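PDB 4L8E: glutathione S-transferase enzyme with thioredoxin-like domain from Xenorhabdus nematophila, which binds glutathione, two molecules per subunit, and probably catalyses its conjugation, through the thiol, to electrophilic substrates as other glutathione transferases do. Local coordinates for residues A[86-91]-A[107-112]. Numbering follows the deposited sequence.
Sequences QPDGGG and ANKTGR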
loop_
_atom_site.group_PDB
_atom_site.type_symbol
_atom_site.label_atom_id
_atom_site.label_comp_id
_atom_site.label_asym_id
_atom_site.label_seq_id
_atom_site.Cartn_x
_atom_site.Cartn_y
_atom_site.Cartn_z
ATOM N N GLN A 86 -10.844 -5.541 22.543
ATOM C CA GLN A 86 -10.314 -6.688 23.269
ATOM C C GLN A 86 -9.012 -7.148 22.633
ATOM O O GLN A 86 -8.924 -8.256 22.089
ATOM C CB GLN A 86 -11.327 -7.819 23.275
ATOM C CG GLN A 86 -12.591 -7.493 24.047
ATOM C CD GLN A 86 -13.599 -8.616 23.985
ATOM O OE1 GLN A 86 -13.783 -9.243 22.937
ATOM N NE2 GLN A 86 -14.250 -8.887 25.107
ATOM N N PRO A 87 -7.995 -6.278 22.676
ATOM C CA PRO A 87 -6.709 -6.638 22.100
ATOM C C PRO A 87 -6.073 -7.734 22.936
ATOM O O PRO A 87 -6.347 -7.854 24.147
ATOM C CB PRO A 87 -5.918 -5.329 22.160
ATOM C CG PRO A 87 -6.502 -4.587 23.298
ATOM C CD PRO A 87 -7.959 -4.961 23.341
ATOM N N ASP A 88 -5.258 -8.555 22.288
ATOM C CA ASP A 88 -4.654 -9.699 22.967
ATOM C C ASP A 88 -3.967 -9.266 24.255
ATOM O O ASP A 88 -4.080 -9.931 25.310
ATOM C CB ASP A 88 -3.659 -10.404 22.041
ATOM C CG ASP A 88 -4.349 -11.220 20.949
ATOM O OD1 ASP A 88 -5.504 -11.655 21.162
ATOM O OD2 ASP A 88 -3.737 -11.431 19.876
ATOM N N GLY A 89 -3.266 -8.139 24.188
ATOM C CA GLY A 89 -2.554 -7.654 25.360
ATOM C C GLY A 89 -3.438 -7.373 26.576
ATOM O O GLY A 89 -2.948 -7.278 27.704
ATOM N N GLY A 90 -4.744 -7.260 26.359
ATOM C CA GLY A 90 -5.603 -6.585 27.314
ATOM C C GLY A 90 -5.233 -5.116 27.209
ATOM O O GLY A 90 -4.393 -4.749 26.386
ATOM N N GLY A 91 -5.844 -4.263 28.021
ATOM C CA GLY A 91 -5.445 -2.868 28.051
ATOM C C GLY A 91 -6.257 -2.023 27.099
ATOM O O GLY A 91 -7.349 -2.421 26.724
ATOM N N ALA A 107 -5.642 -10.905 10.577
ATOM C CA ALA A 107 -5.094 -12.214 10.189
ATOM C C ALA A 107 -4.160 -12.717 11.278
ATOM O O ALA A 107 -4.196 -13.891 11.631
ATOM C CB ALA A 107 -4.408 -12.115 8.843
ATOM N N ASN A 108 -3.347 -11.827 11.861
ATOM C CA ASN A 108 -2.443 -12.210 12.945
ATOM C C ASN A 108 -3.186 -12.567 14.213
ATOM O O ASN A 108 -2.862 -13.536 14.881
ATOM C CB ASN A 108 -1.429 -11.100 13.247
ATOM C CG ASN A 108 -0.373 -10.962 12.179
ATOM O OD1 ASN A 108 -0.154 -11.880 11.394
ATOM N ND2 ASN A 108 0.315 -9.817 12.155
ATOM N N LYS A 109 -4.208 -11.790 14.537
ATOM C CA LYS A 109 -4.995 -12.022 15.746
ATOM C C LYS A 109 -5.735 -13.363 15.705
ATOM O O LYS A 109 -5.735 -14.100 16.682
ATOM C CB LYS A 109 -5.994 -10.891 15.953
ATOM C CG LYS A 109 -6.702 -11.001 17.291
ATOM C CD LYS A 109 -7.530 -9.784 17.620
ATOM C CE LYS A 109 -7.945 -9.853 19.097
ATOM N NZ LYS A 109 -9.132 -9.072 19.347
ATOM N N THR A 110 -6.305 -13.696 14.553
ATOM C CA THR A 110 -7.127 -14.898 14.412
ATOM C C THR A 110 -6.349 -16.123 13.937
ATOM O O THR A 110 -6.830 -17.243 14.080
ATOM C CB THR A 110 -8.232 -14.687 13.392
ATOM O OG1 THR A 110 -7.642 -14.424 12.107
ATOM C CG2 THR A 110 -9.133 -13.506 13.803
ATOM N N GLY A 111 -5.179 -15.894 13.349
ATOM C CA GLY A 111 -4.390 -16.948 12.734
ATOM C C GLY A 111 -4.990 -17.486 11.437
ATOM O O GLY A 111 -4.631 -18.582 11.002
ATOM N N ARG A 112 -5.881 -16.706 10.820
ATOM C CA ARG A 112 -6.589 -17.104 9.601
ATOM C C ARG A 112 -6.222 -16.247 8.401
ATOM O O ARG A 112 -5.968 -15.070 8.530
ATOM C CB ARG A 112 -8.113 -17.021 9.824
ATOM C CG ARG A 112 -8.611 -17.766 11.053
ATOM C CD ARG A 112 -8.705 -19.248 10.836
ATOM N NE ARG A 112 -9.241 -19.595 9.526
ATOM C CZ ARG A 112 -10.531 -19.703 9.223
ATOM N NH1 ARG A 112 -10.878 -20.030 7.984
ATOM N NH2 ARG A 112 -11.471 -19.492 10.139
#
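In the thioredoxin-like domain of this glutathione transferase, the hairpin loop between the antiparallel strands 81-84 and 94-97 is tied to the C-terminal end of helix 99-110 by one lysine, Lys109, which reaches Gln86 and Asp88. The link joins the loop at the end of the last two strands of the sheet to the helix that follows strand 94-97. Lys109 NZ donates a hydrogen bond to Gln86 O at 2.9 Å. The ammonium comes in above the carbonyl plane, 47° out of it, with a C=O...N angle of 132°. With CG anti to the backbone N (chi1 -172°) and every later torsion also near 180°, the lysine spans the gap as a nearly straight rod. The same NZ forms a salt bridge with Asp84, whose carboxylate also accepts from Gln86 N; the ammonium is thus gripped by a carboxylate and a carbonyl, and Asp84 bridges the lysine and the loop backbone. Asp88 crosses the aliphatic part of the rod: its OD1 lies 3.7 Å from Lys109 CE and its OD2 4.0 Å from Lys109 CG. Because Asp88 OD1 stays 4.8 Å from Lys109 NZ, the two make no salt bridge, although the opposite charges probably attract. The loop itself forms a type I turn from Pro87 to Gly90, closed by Gly90 N to Pro87 O at 2.8 Å; Pro87 packs on Arg119 of the second subunit, whose NH2 also donates a hydrogen bond to Gly90 O. The helix ends at Thr110; Gly111, with positive phi, is the first residue to leave it, and Thr110 OG1 accepts from Arg112 N at 3.2 Å in an ST turn.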